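Local coordinates for protein CsuE (Acinetobacter baumannii, PDB 6FJY) that forms the adhesive tip subunit of archaic chaperone-usher Csu pili and probably mediates attachment during biofilm formation, at residues 220-225 / 253-258; 247-252 / 261-266. All blocks are in the same frame, centred on the assembly; numbering follows the deposited sequence.

Interaction 1: residues 220-225 / 253-258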
ATOM      1  N   LEU D 220       8.698  -9.590 -19.750  1.00 69.01           N
ATOM      2  CA  LEU D 220       8.923  -8.646 -20.839  1.00 76.55           C
ATOM      3  C   LEU D 220       8.056  -9.050 -22.019  1.00 73.53           C
ATOM      4  O   LEU D 220       8.014 -10.227 -22.392  1.00 62.29           O
ATOM      5  CB  LEU D 220      10.399  -8.598 -21.262  1.00 74.05           C
ATOM      6  CG  LEU D 220      11.470  -8.197 -20.236  1.00 73.23           C
ATOM      7  CD1 LEU D 220      12.817  -8.108 -20.925  1.00 71.49           C
ATOM      8  CD2 LEU D 220      11.147  -6.891 -19.541  1.00 62.97           C
ATOM      9  N   ASN D 221       7.355  -8.076 -22.593  1.00 82.74           N
ATOM     10  CA  ASN D 221       6.510  -8.326 -23.750  1.00 81.38           C
ATOM     11  C   ASN D 221       7.393  -8.474 -24.990  1.00 68.24           C
ATOM     12  O   ASN D 221       8.617  -8.602 -24.898  1.00 62.06           O
ATOM     13  CB  ASN D 221       5.469  -7.218 -23.894  1.00 76.16           C
ATOM     14  CG  ASN D 221       6.048  -5.930 -24.453  1.00 70.54           C
ATOM     15  OD1 ASN D 221       7.234  -5.644 -24.310  1.00 74.23           O
ATOM     16  ND2 ASN D 221       5.202  -5.145 -25.092  1.00 68.05           N
ATOM     17  N   ASN D 222       6.772  -8.455 -26.168  1.00 72.47           N
ATOM     18  CA  ASN D 222       7.477  -8.545 -27.436  1.00 71.78           C
ATOM     19  C   ASN D 222       7.589  -7.195 -28.137  1.00 58.24           C
ATOM     20  O   ASN D 222       7.844  -7.145 -29.344  1.00 55.88           O
ATOM     21  CB  ASN D 222       6.789  -9.563 -28.342  1.00 79.99           C
ATOM     22  CG  ASN D 222       6.918 -10.978 -27.818  1.00 77.69           C
ATOM     23  OD1 ASN D 222       7.894 -11.316 -27.153  1.00 68.98           O
ATOM     24  ND2 ASN D 222       5.935 -11.813 -28.123  1.00 87.08           N
ATOM     25  N   GLY D 223       7.395  -6.103 -27.405  1.00 74.84           N
ATOM     26  CA  GLY D 223       7.633  -4.782 -27.949  1.00 83.04           C
ATOM     27  C   GLY D 223       6.519  -4.282 -28.852  1.00 81.56           C
ATOM     28  O   GLY D 223       5.409  -4.821 -28.903  1.00 75.01           O
ATOM     29  N   LEU D 224       6.843  -3.218 -29.584  1.00 91.88           N
ATOM     30  CA  LEU D 224       5.880  -2.558 -30.455  1.00 96.83           C
ATOM     31  C   LEU D 224       5.850  -3.133 -31.860  1.00 94.93           C
ATOM     32  O   LEU D 224       4.847  -2.960 -32.562  1.00 88.63           O
ATOM     33  CB  LEU D 224       6.182  -1.058 -30.546  1.00 95.50           C
ATOM     34  CG  LEU D 224       6.329  -0.337 -29.207  1.00 88.87           C
ATOM     35  CD1 LEU D 224       6.634   1.143 -29.413  1.00 83.61           C
ATOM     36  CD2 LEU D 224       5.072  -0.529 -28.367  1.00 80.99           C
ATOM     37  N   SER D 225       6.915  -3.811 -32.287  1.00105.97           N
ATOM     38  CA  SER D 225       7.043  -4.318 -33.653  1.00103.94           C
ATOM     39  C   SER D 225       7.289  -5.824 -33.658  1.00106.80           C
ATOM     40  O   SER D 225       8.305  -6.293 -34.185  1.00103.88           O
ATOM     41  CB  SER D 225       8.171  -3.594 -34.382  1.00 87.57           C
ATOM     42  OG  SER D 225       8.168  -2.210 -34.085  1.00 80.09           O
ATOM     43  N   ASN D 253      21.195 -18.352 -23.065  1.00 97.79           N
ATOM     44  CA  ASN D 253      20.272 -18.458 -24.188  1.00 98.81           C
ATOM     45  C   ASN D 253      18.817 -18.521 -23.751  1.00 91.37           C
ATOM     46  O   ASN D 253      17.933 -18.601 -24.608  1.00 90.22           O
ATOM     47  CB  ASN D 253      20.593 -19.700 -25.033  1.00105.40           C
ATOM     48  CG  ASN D 253      21.880 -19.565 -25.825  1.00107.84           C
ATOM     49  OD1 ASN D 253      22.308 -18.461 -26.160  1.00113.30           O
ATOM     50  ND2 ASN D 253      22.502 -20.698 -26.136  1.00107.11           N
ATOM     51  N   ASP D 254      18.544 -18.517 -22.449  1.00 91.05           N
ATOM     52  CA  ASP D 254      17.170 -18.517 -21.967  1.00104.12           C
ATOM     53  C   ASP D 254      16.510 -17.201 -22.352  1.00106.93           C
ATOM     54  O   ASP D 254      17.014 -16.123 -22.019  1.00105.74           O
ATOM     55  CB  ASP D 254      17.129 -18.715 -20.457  1.00110.58           C
ATOM     56  CG  ASP D 254      17.337 -20.157 -20.059  1.00119.54           C
ATOM     57  OD1 ASP D 254      17.401 -21.013 -20.964  1.00123.15           O
ATOM     58  OD2 ASP D 254      17.438 -20.426 -18.841  1.00120.38           O
ATOM     59  N   ARG D 255      15.389 -17.273 -23.060  1.00105.39           N
ATOM     60  CA  ARG D 255      14.701 -16.059 -23.469  1.00 85.89           C
ATOM     61  C   ARG D 255      13.943 -15.442 -22.287  1.00 78.29           C
ATOM     62  O   ARG D 255      13.303 -16.149 -21.509  1.00 57.50           O
ATOM     63  CB  ARG D 255      13.742 -16.365 -24.617  1.00 76.51           C
ATOM     64  CG  ARG D 255      13.309 -15.123 -25.316  1.00 77.35           C
ATOM     65  CD  ARG D 255      12.376 -15.399 -26.469  1.00 76.03           C
ATOM     66  NE  ARG D 255      11.981 -14.150 -27.115  1.00 71.97           N
ATOM     67  CZ  ARG D 255      10.814 -13.550 -26.915  1.00 76.34           C
ATOM     68  NH1 ARG D 255       9.924 -14.102 -26.107  1.00 69.89           N
ATOM     69  NH2 ARG D 255      10.529 -12.409 -27.530  1.00 87.98           N
ATOM     70  N   TRP D 256      14.041 -14.114 -22.148  1.00 81.80           N
ATOM     71  CA  TRP D 256      13.299 -13.342 -21.145  1.00 77.97           C
ATOM     72  C   TRP D 256      12.073 -12.766 -21.833  1.00 69.68           C
ATOM     73  O   TRP D 256      12.166 -11.788 -22.576  1.00 67.66           O
ATOM     74  CB  TRP D 256      14.161 -12.235 -20.543  1.00 72.99           C
ATOM     75  CG  TRP D 256      13.600 -11.597 -19.344  1.00 70.05           C
ATOM     76  CD1 TRP D 256      12.422 -11.905 -18.724  1.00 67.72           C
ATOM     77  CD2 TRP D 256      14.194 -10.542 -18.585  1.00 62.03           C
ATOM     78  NE1 TRP D 256      12.250 -11.106 -17.622  1.00 70.62           N
ATOM     79  CE2 TRP D 256      13.325 -10.260 -17.514  1.00 76.02           C
ATOM     80  CE3 TRP D 256      15.379  -9.811 -18.705  1.00 63.07           C
ATOM     81  CZ2 TRP D 256      13.594  -9.268 -16.575  1.00 78.50           C
ATOM     82  CZ3 TRP D 256      15.653  -8.827 -17.760  1.00 74.56           C
ATOM     83  CH2 TRP D 256      14.762  -8.567 -16.710  1.00 78.75           C
ATOM     84  N   GLY D 257      10.927 -13.400 -21.607  1.00 69.02           N
ATOM     85  CA  GLY D 257       9.654 -12.966 -22.147  1.00 77.32           C
ATOM     86  C   GLY D 257       8.609 -12.989 -21.052  1.00 82.38           C
ATOM     87  O   GLY D 257       8.852 -12.575 -19.920  1.00 82.70           O
ATOM     88  N   SER D 258       7.432 -13.497 -21.399  1.00 89.84           N
ATOM     89  CA  SER D 258       6.334 -13.676 -20.461  1.00 91.28           C
ATOM     90  C   SER D 258       6.001 -15.161 -20.340  1.00 90.42           C
ATOM     91  O   SER D 258       6.683 -16.026 -20.898  1.00 84.93           O
ATOM     92  CB  SER D 258       5.102 -12.876 -20.895  1.00 90.09           C
ATOM     93  OG  SER D 258       4.615 -13.326 -22.145  1.00 92.08           O
TER
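The indole of Trp256 carries Leu220 over one face. CD1 of Leu220 lies 3.6 Å from Trp256 CD2, offset toward the rim. Leu220 CG sits almost on the normal of the five-membered ring, 3.8 Å from its centroid, a CH-pi contact. Trp256 has CG anti to its backbone N (chi1 -168°), and the two side chains cross obliquely. At the edge of the ring, NE1 bonds to Val218 O, in the strand that runs into Leu220. This bond helps fix the rotation of the indole. Trp263 meets the same ring edge-to-face.

The second flat group is the guanidinium of Arg255. Asn222 OD1 lies at its edge, within the plane, and accepts a nearly straight hydrogen bond from NH2 (2.9 Å, 173°). Seen from Asn222, the donor stands above the carbonyl plane, and the amide and guanidinium planes are 54° apart. The Arg255 chain is extended from CG to NE. Its charge has stronger partners: NE pairs with Asp246 and NH1 with Glu261. Three acceptors thus hold the group and probably offset the nearby positive charge of Arg232.

The backbones also meet. Leu220 N donates to Gly257 O at 3.0 Å, from above that carbonyl plane. Gly257 CA makes a CA-H...O contact with Leu220 O at 3.2 Å. Within 220-225, Asn221 OD1 accepts from Gly223 N in an Asx turn, and also from Thr307 N.

The contact belongs to an Ig-like beta-sandwich domain of the Spore Coat Protein U family. It lays the loop between strands 242-249 and 263-264 against the end of strand 217-220 and the loop after it. Leu220 also packs on Val306 and Val308 of strand 302-311 and on Ile247 of strand 242-249. Trp256 touches Tyr283 of strand 279-289.

Interaction 2: residues 247-252 / 261-266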
ATOM      1  N   ILE D 247      16.169 -10.510 -26.244  1.00 61.60           N
ATOM      2  CA  ILE D 247      16.759 -10.226 -24.945  1.00 75.37           C
ATOM      3  C   ILE D 247      16.975 -11.552 -24.231  1.00 72.66           C
ATOM      4  O   ILE D 247      16.110 -12.434 -24.272  1.00 66.17           O
ATOM      5  CB  ILE D 247      15.860  -9.296 -24.101  1.00 81.25           C
ATOM      6  CG1 ILE D 247      15.654  -7.943 -24.784  1.00 77.29           C
ATOM      7  CG2 ILE D 247      16.441  -9.092 -22.720  1.00 84.88           C
ATOM      8  CD1 ILE D 247      14.649  -7.092 -24.066  1.00 68.45           C
ATOM      9  N   PHE D 248      18.118 -11.690 -23.565  1.00 83.65           N
ATOM     10  CA  PHE D 248      18.480 -12.956 -22.947  1.00 81.81           C
ATOM     11  C   PHE D 248      18.906 -12.746 -21.502  1.00 72.55           C
ATOM     12  O   PHE D 248      19.628 -11.794 -21.196  1.00 62.35           O
ATOM     13  CB  PHE D 248      19.579 -13.654 -23.764  1.00 91.63           C
ATOM     14  CG  PHE D 248      19.129 -14.039 -25.143  1.00 91.68           C
ATOM     15  CD1 PHE D 248      19.407 -13.236 -26.235  1.00 93.68           C
ATOM     16  CD2 PHE D 248      18.373 -15.182 -25.336  1.00 89.52           C
ATOM     17  CE1 PHE D 248      18.962 -13.584 -27.500  1.00 91.01           C
ATOM     18  CE2 PHE D 248      17.929 -15.537 -26.592  1.00 84.56           C
ATOM     19  CZ  PHE D 248      18.223 -14.738 -27.675  1.00 91.69           C
ATOM     20  N   LYS D 249      18.462 -13.654 -20.626  1.00 81.76           N
ATOM     21  CA  LYS D 249      18.836 -13.611 -19.214  1.00 69.56           C
ATOM     22  C   LYS D 249      20.337 -13.828 -19.062  1.00 72.09           C
ATOM     23  O   LYS D 249      20.906 -14.729 -19.684  1.00 62.90           O
ATOM     24  CB  LYS D 249      18.079 -14.681 -18.423  1.00 71.77           C
ATOM     25  CG  LYS D 249      16.553 -14.720 -18.599  1.00 62.50           C
ATOM     26  CD  LYS D 249      15.932 -15.775 -17.668  1.00 56.24           C
ATOM     27  CE  LYS D 249      14.519 -16.157 -18.102  1.00 73.20           C
ATOM     28  NZ  LYS D 249      13.910 -17.228 -17.240  1.00 84.81           N
ATOM     29  N   ASN D 250      20.975 -12.990 -18.241  1.00 82.73           N
ATOM     30  CA  ASN D 250      22.411 -13.068 -17.919  1.00 78.65           C
ATOM     31  C   ASN D 250      23.189 -13.164 -19.233  1.00 79.04           C
ATOM     32  O   ASN D 250      22.910 -12.385 -20.156  1.00 79.62           O
ATOM     33  CB  ASN D 250      22.644 -14.203 -16.929  1.00 81.07           C
ATOM     34  CG  ASN D 250      21.828 -14.048 -15.647  1.00 74.44           C
ATOM     35  OD1 ASN D 250      21.878 -13.014 -14.971  1.00 59.08           O
ATOM     36  ND2 ASN D 250      21.061 -15.080 -15.316  1.00 75.13           N
ATOM     37  N   SER D 251      24.155 -14.078 -19.361  1.00 75.28           N
ATOM     38  CA  SER D 251      24.891 -14.284 -20.606  1.00 76.40           C
ATOM     39  C   SER D 251      24.479 -15.574 -21.309  1.00 74.79           C
ATOM     40  O   SER D 251      25.285 -16.181 -22.015  1.00 66.31           O
ATOM     41  CB  SER D 251      26.398 -14.303 -20.351  1.00 70.56           C
ATOM     42  OG  SER D 251      26.861 -13.076 -19.807  1.00 74.30           O
ATOM     43  N   SER D 252      23.232 -16.004 -21.129  1.00 86.64           N
ATOM     44  CA  SER D 252      22.781 -17.327 -21.543  1.00 93.38           C
ATOM     45  C   SER D 252      21.867 -17.239 -22.765  1.00 87.94           C
ATOM     46  O   SER D 252      21.774 -16.202 -23.428  1.00 79.89           O
ATOM     47  CB  SER D 252      22.088 -18.035 -20.368  1.00 88.01           C
ATOM     48  OG  SER D 252      20.895 -17.371 -19.990  1.00 82.25           O
ATOM     49  N   GLU D 261       8.620 -17.803 -19.745  1.00129.56           N
ATOM     50  CA  GLU D 261       9.912 -17.139 -19.879  1.00104.06           C
ATOM     51  C   GLU D 261      10.091 -15.993 -18.890  1.00 84.88           C
ATOM     52  O   GLU D 261      11.022 -15.193 -19.043  1.00 60.41           O
ATOM     53  CB  GLU D 261      10.094 -16.616 -21.304  1.00 89.34           C
ATOM     54  CG  GLU D 261      10.143 -17.695 -22.361  1.00 83.82           C
ATOM     55  CD  GLU D 261      10.172 -17.116 -23.756  1.00 85.08           C
ATOM     56  OE1 GLU D 261       9.970 -15.892 -23.894  1.00 82.01           O
ATOM     57  OE2 GLU D 261      10.397 -17.882 -24.713  1.00 84.33           O
ATOM     58  N   ARG D 262       9.224 -15.895 -17.883  1.00 84.84           N
ATOM     59  CA  ARG D 262       9.325 -14.839 -16.889  1.00 78.71           C
ATOM     60  C   ARG D 262      10.518 -15.098 -15.972  1.00 84.12           C
ATOM     61  O   ARG D 262      11.265 -16.071 -16.124  1.00 81.75           O
ATOM     62  CB  ARG D 262       8.030 -14.737 -16.092  1.00 84.02           C
ATOM     63  CG  ARG D 262       7.666 -16.005 -15.347  1.00 88.98           C
ATOM     64  CD  ARG D 262       6.285 -15.918 -14.717  1.00 92.50           C
ATOM     65  NE  ARG D 262       5.921 -17.171 -14.056  1.00104.82           N
ATOM     66  CZ  ARG D 262       4.765 -17.388 -13.437  1.00 99.94           C
ATOM     67  NH1 ARG D 262       3.843 -16.432 -13.386  1.00 99.97           N
ATOM     68  NH2 ARG D 262       4.532 -18.561 -12.868  1.00 93.38           N
ATOM     69  N   TRP D 263      10.697 -14.202 -15.004  1.00 77.09           N
ATOM     70  CA  TRP D 263      11.851 -14.246 -14.112  1.00 59.88           C
ATOM     71  C   TRP D 263      11.362 -13.877 -12.723  1.00 64.60           C
ATOM     72  O   TRP D 263      10.911 -12.748 -12.504  1.00 58.70           O
ATOM     73  CB  TRP D 263      12.940 -13.289 -14.591  1.00 65.42           C
ATOM     74  CG  TRP D 263      14.318 -13.599 -14.111  1.00 66.62           C
ATOM     75  CD1 TRP D 263      14.664 -14.442 -13.104  1.00 68.01           C
ATOM     76  CD2 TRP D 263      15.545 -13.064 -14.629  1.00 64.12           C
ATOM     77  NE1 TRP D 263      16.031 -14.471 -12.954  1.00 67.57           N
ATOM     78  CE2 TRP D 263      16.599 -13.633 -13.876  1.00 65.54           C
ATOM     79  CE3 TRP D 263      15.855 -12.158 -15.648  1.00 56.86           C
ATOM     80  CZ2 TRP D 263      17.945 -13.327 -14.113  1.00 69.83           C
ATOM     81  CZ3 TRP D 263      17.196 -11.846 -15.881  1.00 65.38           C
ATOM     82  CH2 TRP D 263      18.223 -12.432 -15.119  1.00 66.25           C
ATOM     83  N   SER D 264      11.434 -14.825 -11.794  1.00 70.45           N
ATOM     84  CA  SER D 264      10.954 -14.583 -10.445  1.00 62.60           C
ATOM     85  C   SER D 264      12.059 -13.966  -9.605  1.00 55.91           C
ATOM     86  O   SER D 264      13.245 -14.126  -9.895  1.00 47.76           O
ATOM     87  CB  SER D 264      10.469 -15.879  -9.796  1.00 64.41           C
ATOM     88  OG  SER D 264      11.558 -16.685  -9.398  1.00 72.74           O
ATOM     89  N   SER D 265      11.647 -13.238  -8.558  1.00 69.59           N
ATOM     90  CA  SER D 265      12.543 -12.763  -7.502  1.00 70.61           C
ATOM     91  C   SER D 265      13.558 -13.840  -7.118  1.00 87.77           C
ATOM     92  O   SER D 265      13.506 -14.397  -6.017  1.00 70.18           O
ATOM     93  CB  SER D 265      11.741 -12.349  -6.268  1.00 70.90           C
ATOM     94  OG  SER D 265      10.463 -11.850  -6.610  1.00 66.39           O
ATOM     95  N   LEU D 266      14.469 -14.151  -8.047  1.00107.50           N
ATOM     96  CA  LEU D 266      15.487 -15.194  -7.928  1.00105.73           C
ATOM     97  C   LEU D 266      16.828 -14.580  -8.317  1.00107.63           C
ATOM     98  O   LEU D 266      17.753 -14.527  -7.503  1.00109.65           O
ATOM     99  CB  LEU D 266      15.131 -16.390  -8.818  1.00 95.73           C
ATOM    100  CG  LEU D 266      16.151 -17.469  -9.211  1.00 90.73           C
ATOM    101  CD1 LEU D 266      15.477 -18.840  -9.223  1.00 61.22           C
ATOM    102  CD2 LEU D 266      16.764 -17.184 -10.577  1.00 99.41           C
TER
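A type II' beta turn from Lys249 to Ser252 closes strand 242-249 in the Spore Coat Protein U domain. The contact sets the start of this turn against short strand 263-264. Ser252 N and Ser252 OG both donate to Lys249 O, with the OG bond at 2.7 Å. This double grip ties the turn shut. Asn250 takes the second turn position with positive phi (50°).

Lys249 and Trp263 reach toward each other, tip to tip. Lys249 starts with CG anti to the carbonyl carbon (chi1 -51°), and its chain is extended beyond CG. Its methylenes run across one face of the indole. CB stands 4.2 Å from the centroid of the six-membered ring of Trp263, a CH-pi contact. CD follows over CD2 and CE3, 4.1 Å from Trp263 CD2. The chain then lifts away from the ring, so that Lys249 NZ, still over the five-membered ring, donates to Arg262 O at 3.1 Å, from above the carbonyl plane. Lys249 CE also comes near Glu261 O.

Asn250 meets the rim of the ring. Its OD1 lies in the ring plane, 3.7 Å from Trp263 CH2, and ND2 is 3.8 Å from Trp263 CZ2. The amide and ring planes are nearly perpendicular, 89° apart. Tyr283 also packs edge-to-face with Trp263. Further along, Ser264, Ser265 and Leu266 pack against Lys191 and Ala193 of the CsuC chaperone.

The ring therefore meets the lysine mainly through its aliphatic part. The ammonium stands well above the five-membered ring, so any cation-pi attraction is weak at most. The charge is directed instead to a main-chain carbonyl. That bond tethers the lysine tip to the backbone just before Trp263, while the lysine's methylenes meet the face of the buried indole and the Asn250 amide its rim.

Interactions 1 and 2 share one region of the beta sandwich, with centres about 10 Å apart. Both hold the loop after strand 242-249. Interaction 1 fixes its middle to the end of strand 217-220; interaction 2 ties its far end and strand 263-264 back to the turn where it starts. The Arg255-Glu261 salt bridge and a probable hydrogen bond from Lys249 N to Asp254 O join the two. Each contact lays aliphatic carbon over a buried tryptophan. Interaction 1 is partly buried and adds a backbone bond and an arginine-amide bond. Interaction 2 lies nearer the surface and relies on a lysine bonded to a carbonyl. In interaction 2 alone, segment 261-266 also reaches the CsuC chain.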